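Local structure of ceramide very long chain fatty acid hydroxylase SCS7 (Saccharomyces cerevisiae, 4ZR1) at residues C227-K239 against M244-Y256. The protein hydroxylates the very long chain fatty acids of ceramides, probably at C-2, an endoplasmic reticulum membrane enzyme of sphingolipid metabolism that binds two zinc ions. Residues are numbered along the deposited sequence; the frame is centred on the assembly and turned at random.
With ZN (zinc ion), chain C; ZN (zinc ion), chain D; BOG (octyl beta-D-glucopyranoside), chain G; BOG (octyl beta-D-glucopyranoside), chain H.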
loop_
_atom_site.group_PDB
_atom_site.type_symbol
_atom_site.label_atom_id
_atom_site.label_comp_id
_atom_site.label_asym_id
_atom_site.label_seq_id
_atom_site.Cartn_x
_atom_site.Cartn_y
_atom_site.Cartn_z
ATOM N N CYS A 227 -5.009 -6.355 -10.602
ATOM C CA CYS A 227 -4.943 -7.605 -9.862
ATOM C C CYS A 227 -4.284 -7.389 -8.505
ATOM O O CYS A 227 -4.757 -7.908 -7.498
ATOM C CB CYS A 227 -4.193 -8.666 -10.664
ATOM S SG CYS A 227 -5.064 -9.197 -12.160
ATOM N N TYR A 228 -3.202 -6.615 -8.485
ATOM C CA TYR A 228 -2.505 -6.271 -7.246
ATOM C C TYR A 228 -3.390 -5.627 -6.159
ATOM O O TYR A 228 -3.415 -6.094 -5.015
ATOM C CB TYR A 228 -1.331 -5.330 -7.551
ATOM C CG TYR A 228 -0.944 -4.451 -6.372
ATOM C CD1 TYR A 228 -0.158 -4.947 -5.335
ATOM C CD2 TYR A 228 -1.365 -3.126 -6.297
ATOM C CE1 TYR A 228 0.191 -4.152 -4.254
ATOM C CE2 TYR A 228 -1.019 -2.325 -5.234
ATOM C CZ TYR A 228 -0.245 -2.844 -4.206
ATOM O OH TYR A 228 0.100 -2.044 -3.133
ATOM N N ASP A 229 -4.096 -4.550 -6.511
ATOM C CA ASP A 229 -4.837 -3.756 -5.530
ATOM C C ASP A 229 -6.041 -4.530 -5.030
ATOM O O ASP A 229 -6.392 -4.440 -3.858
ATOM C CB ASP A 229 -5.296 -2.423 -6.129
ATOM C CG ASP A 229 -4.943 -1.207 -5.249
ATOM O OD1 ASP A 229 -4.473 -1.368 -4.094
ATOM O OD2 ASP A 229 -5.144 -0.068 -5.736
ATOM N N GLU A 230 -6.682 -5.276 -5.932
ATOM C CA GLU A 230 -7.779 -6.157 -5.554
ATOM C C GLU A 230 -7.260 -7.260 -4.653
ATOM O O GLU A 230 -7.812 -7.512 -3.588
ATOM C CB GLU A 230 -8.454 -6.747 -6.782
ATOM C CG GLU A 230 -9.134 -5.695 -7.630
ATOM C CD GLU A 230 -10.108 -4.850 -6.828
ATOM O OE1 GLU A 230 -11.173 -5.359 -6.442
ATOM O OE2 GLU A 230 -9.797 -3.679 -6.566
ATOM N N CYS A 231 -6.177 -7.905 -5.076
ATOM C CA CYS A 231 -5.523 -8.876 -4.223
ATOM C C CYS A 231 -5.221 -8.237 -2.867
ATOM O O CYS A 231 -5.643 -8.744 -1.821
ATOM C CB CYS A 231 -4.242 -9.404 -4.863
ATOM S SG CYS A 231 -3.430 -10.697 -3.885
ATOM N N HIS A 232 -4.516 -7.106 -2.901
ATOM C CA HIS A 232 -4.144 -6.385 -1.687
ATOM C C HIS A 232 -5.336 -6.158 -0.770
ATOM O O HIS A 232 -5.258 -6.422 0.425
ATOM C CB HIS A 232 -3.510 -5.047 -2.031
ATOM C CG HIS A 232 -2.979 -4.323 -0.842
ATOM N ND1 HIS A 232 -2.695 -2.978 -0.853
ATOM C CD2 HIS A 232 -2.677 -4.766 0.402
ATOM C CE1 HIS A 232 -2.244 -2.617 0.337
ATOM N NE2 HIS A 232 -2.228 -3.682 1.117
ATOM N N PHE A 233 -6.444 -5.689 -1.336
ATOM C CA PHE A 233 -7.667 -5.513 -0.568
ATOM C C PHE A 233 -8.105 -6.798 0.133
ATOM O O PHE A 233 -8.332 -6.807 1.346
ATOM C CB PHE A 233 -8.810 -5.007 -1.453
ATOM C CG PHE A 233 -10.029 -4.605 -0.674
ATOM C CD1 PHE A 233 -10.119 -3.335 -0.107
ATOM C CD2 PHE A 233 -11.072 -5.504 -0.468
ATOM C CE1 PHE A 233 -11.236 -2.963 0.628
ATOM C CE2 PHE A 233 -12.205 -5.135 0.273
ATOM C CZ PHE A 233 -12.283 -3.871 0.820
ATOM N N PHE A 234 -8.216 -7.887 -0.617
ATOM C CA PHE A 234 -8.881 -9.066 -0.081
ATOM C C PHE A 234 -7.958 -9.850 0.837
ATOM O O PHE A 234 -8.407 -10.693 1.612
ATOM C CB PHE A 234 -9.439 -9.927 -1.221
ATOM C CG PHE A 234 -10.606 -9.281 -1.925
ATOM C CD1 PHE A 234 -11.788 -9.024 -1.236
ATOM C CD2 PHE A 234 -10.517 -8.901 -3.253
ATOM C CE1 PHE A 234 -12.860 -8.406 -1.863
ATOM C CE2 PHE A 234 -11.585 -8.284 -3.888
ATOM C CZ PHE A 234 -12.756 -8.038 -3.194
ATOM N N LEU A 235 -6.674 -9.525 0.792
ATOM C CA LEU A 235 -5.742 -10.031 1.785
ATOM C C LEU A 235 -6.079 -9.505 3.185
ATOM O O LEU A 235 -5.900 -10.208 4.174
ATOM C CB LEU A 235 -4.311 -9.653 1.418
ATOM C CG LEU A 235 -3.659 -10.372 0.244
ATOM C CD1 LEU A 235 -2.186 -9.995 0.212
ATOM C CD2 LEU A 235 -3.830 -11.882 0.368
ATOM N N HIS A 236 -6.561 -8.268 3.268
ATOM C CA HIS A 236 -6.913 -7.669 4.557
ATOM C C HIS A 236 -8.341 -7.987 4.986
ATOM O O HIS A 236 -8.601 -8.269 6.158
ATOM C CB HIS A 236 -6.750 -6.143 4.515
ATOM C CG HIS A 236 -5.329 -5.688 4.570
ATOM N ND1 HIS A 236 -4.633 -5.578 5.751
ATOM C CD2 HIS A 236 -4.476 -5.313 3.588
ATOM C CE1 HIS A 236 -3.406 -5.163 5.495
ATOM N NE2 HIS A 236 -3.285 -4.991 4.192
ATOM N N HIS A 237 -9.264 -7.929 4.032
ATOM C CA HIS A 237 -10.680 -7.924 4.354
ATOM C C HIS A 237 -11.457 -9.164 3.908
ATOM O O HIS A 237 -12.618 -9.067 3.504
ATOM C CB HIS A 237 -11.313 -6.665 3.759
ATOM C CG HIS A 237 -10.828 -5.401 4.394
ATOM N ND1 HIS A 237 -10.042 -4.483 3.733
ATOM C CD2 HIS A 237 -10.995 -4.917 5.650
ATOM C CE1 HIS A 237 -9.763 -3.478 4.544
ATOM N NE2 HIS A 237 -10.330 -3.718 5.714
ATOM N N SER A 238 -10.840 -10.336 4.011
ATOM C CA SER A 238 -11.492 -11.536 3.504
ATOM C C SER A 238 -10.863 -12.848 3.952
ATOM O O SER A 238 -9.640 -12.976 3.997
ATOM C CB SER A 238 -11.510 -11.501 1.977
ATOM O OG SER A 238 -11.881 -12.763 1.462
ATOM N N LYS A 239 -11.710 -13.823 4.276
ATOM C CA LYS A 239 -11.255 -15.202 4.413
ATOM C C LYS A 239 -11.126 -15.777 3.002
ATOM O O LYS A 239 -12.108 -15.994 2.299
ATOM C CB LYS A 239 -12.204 -16.032 5.294
ATOM C CG LYS A 239 -13.649 -16.142 4.815
ATOM C CD LYS A 239 -14.373 -17.280 5.518
ATOM C CE LYS A 239 -14.734 -18.388 4.535
ATOM N NZ LYS A 239 -15.214 -19.625 5.215
ATOM N N MET A 244 -4.642 -19.094 -1.373
ATOM C CA MET A 244 -4.185 -17.724 -1.116
ATOM C C MET A 244 -4.001 -17.448 0.367
ATOM O O MET A 244 -3.435 -16.429 0.752
ATOM C CB MET A 244 -5.163 -16.699 -1.702
ATOM C CG MET A 244 -4.941 -16.408 -3.174
ATOM S SD MET A 244 -6.218 -15.346 -3.862
ATOM C CE MET A 244 -5.896 -13.809 -3.013
ATOM N N ARG A 245 -4.478 -18.372 1.190
ATOM C CA ARG A 245 -4.543 -18.188 2.634
ATOM C C ARG A 245 -3.167 -17.933 3.263
ATOM O O ARG A 245 -3.054 -17.223 4.258
ATOM C CB ARG A 245 -5.207 -19.415 3.261
ATOM C CG ARG A 245 -5.881 -19.170 4.584
ATOM C CD ARG A 245 -6.941 -20.231 4.873
ATOM N NE ARG A 245 -8.057 -20.193 3.930
ATOM C CZ ARG A 245 -9.138 -20.965 4.030
ATOM N NH1 ARG A 245 -10.117 -20.874 3.140
ATOM N NH2 ARG A 245 -9.244 -21.831 5.029
ATOM N N LYS A 246 -2.126 -18.499 2.667
ATOM C CA LYS A 246 -0.763 -18.338 3.165
ATOM C C LYS A 246 -0.098 -17.082 2.627
ATOM O O LYS A 246 0.887 -16.601 3.189
ATOM C CB LYS A 246 0.078 -19.568 2.817
ATOM C CG LYS A 246 0.107 -20.591 3.935
ATOM C CD LYS A 246 0.236 -22.026 3.437
ATOM C CE LYS A 246 -0.762 -22.919 4.176
ATOM N NZ LYS A 246 -0.748 -24.318 3.671
ATOM N N LEU A 247 -0.631 -16.553 1.532
ATOM C CA LEU A 247 -0.175 -15.270 1.024
ATOM C C LEU A 247 -0.725 -14.182 1.956
ATOM O O LEU A 247 -0.086 -13.153 2.200
ATOM C CB LEU A 247 -0.638 -15.064 -0.417
ATOM C CG LEU A 247 -0.189 -13.801 -1.158
ATOM C CD1 LEU A 247 1.315 -13.790 -1.401
ATOM C CD2 LEU A 247 -0.943 -13.680 -2.468
ATOM N N LYS A 248 -1.912 -14.442 2.497
ATOM C CA LYS A 248 -2.526 -13.568 3.481
ATOM C C LYS A 248 -1.684 -13.472 4.745
ATOM O O LYS A 248 -1.500 -12.388 5.294
ATOM C CB LYS A 248 -3.938 -14.056 3.833
ATOM C CG LYS A 248 -4.601 -13.206 4.894
ATOM C CD LYS A 248 -6.075 -13.527 5.076
ATOM C CE LYS A 248 -6.685 -12.544 6.066
ATOM N NZ LYS A 248 -8.150 -12.686 6.184
ATOM N N LYS A 249 -1.181 -14.608 5.212
ATOM C CA LYS A 249 -0.346 -14.613 6.401
ATOM C C LYS A 249 0.925 -13.820 6.133
ATOM O O LYS A 249 1.392 -13.068 6.986
ATOM C CB LYS A 249 -0.006 -16.042 6.839
ATOM C CG LYS A 249 1.164 -16.106 7.828
ATOM C CD LYS A 249 1.321 -17.472 8.488
ATOM C CE LYS A 249 2.751 -17.689 8.976
ATOM N NZ LYS A 249 3.751 -17.271 7.949
ATOM N N TYR A 250 1.458 -13.977 4.930
ATOM C CA TYR A 250 2.711 -13.342 4.541
ATOM C C TYR A 250 2.596 -11.824 4.522
ATOM O O TYR A 250 3.426 -11.109 5.089
ATOM C CB TYR A 250 3.142 -13.851 3.165
ATOM C CG TYR A 250 4.486 -13.350 2.712
ATOM C CD1 TYR A 250 5.654 -13.957 3.147
ATOM C CD2 TYR A 250 4.587 -12.281 1.831
ATOM C CE1 TYR A 250 6.887 -13.514 2.723
ATOM C CE2 TYR A 250 5.818 -11.822 1.403
ATOM C CZ TYR A 250 6.967 -12.441 1.853
ATOM O OH TYR A 250 8.197 -11.986 1.425
ATOM N N HIS A 251 1.557 -11.327 3.870
ATOM C CA HIS A 251 1.389 -9.891 3.757
ATOM C C HIS A 251 1.032 -9.253 5.099
ATOM O O HIS A 251 1.517 -8.171 5.433
ATOM C CB HIS A 251 0.319 -9.549 2.732
ATOM C CG HIS A 251 0.025 -8.087 2.664
ATOM N ND1 HIS A 251 0.943 -7.168 2.208
ATOM C CD2 HIS A 251 -1.059 -7.377 3.048
ATOM C CE1 HIS A 251 0.428 -5.957 2.289
ATOM N NE2 HIS A 251 -0.786 -6.056 2.793
ATOM N N LEU A 252 0.175 -9.920 5.859
ATOM C CA LEU A 252 -0.221 -9.423 7.166
ATOM C C LEU A 252 0.976 -9.323 8.104
ATOM O O LEU A 252 1.006 -8.466 8.989
ATOM C CB LEU A 252 -1.297 -10.321 7.771
ATOM C CG LEU A 252 -2.734 -9.793 7.734
ATOM C CD1 LEU A 252 -3.051 -9.099 6.437
ATOM C CD2 LEU A 252 -3.703 -10.929 7.948
ATOM N N GLU A 253 1.970 -10.188 7.913
ATOM C CA GLU A 253 3.171 -10.106 8.738
ATOM C C GLU A 253 4.007 -8.893 8.343
ATOM O O GLU A 253 4.767 -8.363 9.153
ATOM C CB GLU A 253 4.002 -11.383 8.637
ATOM C CG GLU A 253 3.433 -12.548 9.416
ATOM C CD GLU A 253 4.331 -13.762 9.367
ATOM O OE1 GLU A 253 5.445 -13.664 8.800
ATOM O OE2 GLU A 253 3.920 -14.816 9.894
ATOM N N HIS A 254 3.863 -8.453 7.097
ATOM C CA HIS A 254 4.507 -7.221 6.668
ATOM C C HIS A 254 3.946 -6.039 7.463
ATOM O O HIS A 254 4.625 -5.046 7.714
ATOM C CB HIS A 254 4.306 -6.998 5.171
ATOM C CG HIS A 254 4.642 -5.612 4.724
ATOM N ND1 HIS A 254 5.925 -5.224 4.401
ATOM C CD2 HIS A 254 3.865 -4.515 4.570
ATOM C CE1 HIS A 254 5.922 -3.949 4.060
ATOM N NE2 HIS A 254 4.684 -3.495 4.153
ATOM N N HIS A 255 2.688 -6.171 7.856
ATOM C CA HIS A 255 2.001 -5.166 8.641
ATOM C C HIS A 255 2.281 -5.304 10.145
ATOM O O HIS A 255 2.679 -4.345 10.798
ATOM C CB HIS A 255 0.494 -5.255 8.380
ATOM C CG HIS A 255 0.064 -4.612 7.098
ATOM N ND1 HIS A 255 -0.022 -3.247 6.942
ATOM C CD2 HIS A 255 -0.308 -5.149 5.912
ATOM C CE1 HIS A 255 -0.421 -2.968 5.714
ATOM N NE2 HIS A 255 -0.602 -4.105 5.069
ATOM N N TYR A 256 2.078 -6.498 10.690
ATOM C CA TYR A 256 2.074 -6.672 12.138
ATOM C C TYR A 256 3.295 -7.398 12.702
ATOM O O TYR A 256 3.239 -7.922 13.811
ATOM C CB TYR A 256 0.818 -7.428 12.561
ATOM C CG TYR A 256 -0.468 -6.839 12.040
ATOM C CD1 TYR A 256 -1.111 -5.803 12.714
ATOM C CD2 TYR A 256 -1.046 -7.324 10.877
ATOM C CE1 TYR A 256 -2.295 -5.267 12.232
ATOM C CE2 TYR A 256 -2.219 -6.799 10.392
ATOM C CZ TYR A 256 -2.841 -5.773 11.069
ATOM O OH TYR A 256 -4.013 -5.266 10.569
HETATM ZN ZN ZN C . -1.631 -4.071 3.306
HETATM ZN ZN ZN D . 4.074 -1.630 3.271
HETATM C C1 BOG G . -14.069 -13.763 -1.690
HETATM O O1 BOG G . -12.970 -12.989 -2.110
HETATM C C2 BOG G . -14.185 -13.665 -0.187
HETATM O O2 BOG G . -13.026 -14.214 0.389
HETATM C C3 BOG G . -15.385 -14.437 0.308
HETATM O O3 BOG G . -15.595 -14.135 1.669
HETATM C C4 BOG G . -16.610 -14.074 -0.501
HETATM O O4 BOG G . -17.646 -14.979 -0.199
HETATM C C5 BOG G . -16.275 -14.180 -1.971
HETATM O O5 BOG G . -15.249 -13.268 -2.277
HETATM C C6 BOG G . -17.501 -13.886 -2.810
HETATM O O6 BOG G . -18.319 -12.943 -2.153
HETATM C "C1'" BOG G . -11.900 -13.710 -2.678
HETATM C "C2'" BOG G . -11.147 -12.791 -3.616
HETATM C "C3'" BOG G . -9.893 -13.462 -4.129
HETATM C "C4'" BOG G . -9.543 -12.904 -5.492
HETATM C "C5'" BOG G . -9.052 -11.479 -5.363
HETATM C "C6'" BOG G . -7.775 -11.332 -6.164
HETATM C "C7'" BOG G . -8.091 -11.004 -7.608
HETATM C "C8'" BOG G . -6.793 -10.736 -8.334
HETATM C C1 BOG H . -17.770 -9.200 -2.521
HETATM O O1 BOG H . -17.445 -10.231 -3.425
HETATM C C2 BOG H . -19.227 -9.277 -2.110
HETATM O O2 BOG H . -20.055 -9.186 -3.249
HETATM C C3 BOG H . -19.546 -8.126 -1.179
HETATM O O3 BOG H . -20.832 -8.292 -0.627
HETATM C C4 BOG H . -18.524 -8.057 -0.065
HETATM O O4 BOG H . -18.719 -6.866 0.666
HETATM C C5 BOG H . -17.121 -8.109 -0.640
HETATM O O5 BOG H . -16.955 -9.295 -1.380
HETATM C C6 BOG H . -16.093 -8.075 0.472
HETATM O O6 BOG H . -15.597 -6.766 0.621
HETATM C "C1'" BOG H . -16.072 -10.298 -3.742
HETATM C "C2'" BOG H . -15.867 -10.173 -5.238
HETATM C "C3'" BOG H . -14.396 -10.360 -5.557
HETATM C "C4'" BOG H . -14.078 -9.818 -6.937
HETATM C "C5'" BOG H . -12.661 -9.282 -6.933
HETATM C "C6'" BOG H . -11.985 -9.514 -8.267
HETATM C "C7'" BOG H . -12.182 -8.313 -9.172
HETATM C "C8'" BOG H . -11.218 -8.408 -10.338
#
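Cys231 meets helix 242-256 through sulfur: its SG touches both CE of Met244 and CD2 of Leu247, each at 4.1 Å, an apolar touch at the start of the interface. In His232 CG stands anti to the backbone N (chi1 -174°), which points NE2 at a zinc ion 2.3 Å away. Leu235 fills the middle of the crossing, near its closest backbone approach, with CD1 at 3.6 Å from CB of His251 and CD2 against the Lys248 backbone. His236 returns to the metal, its NE2 2.1 Å from the zinc; the edge of its ring is turned toward the face of His255 with planes at 73°, while CD1 of Leu252 makes an off-centre CH-pi contact with it. Beyond the helix, Ser238 O accepts a 2.7 Å hydrogen bond from Lys248 NZ, which sits above the carbonyl plane. The extended lysine runs past Leu235 O on its way there. With an alanine in place of this lysine, Ser238 O would probably lose this donor, and the tie between the turn and helix 242-256 with it. His251 and His255 supply two further NE2 ligands to the same zinc, and His177 adds a fifth, while neighbouring His254 binds the other zinc. Two near-perpendicular helices (85°) thus share one metal through four NE2 atoms, consistent with histidine boxes building a catalytic dimetal centre.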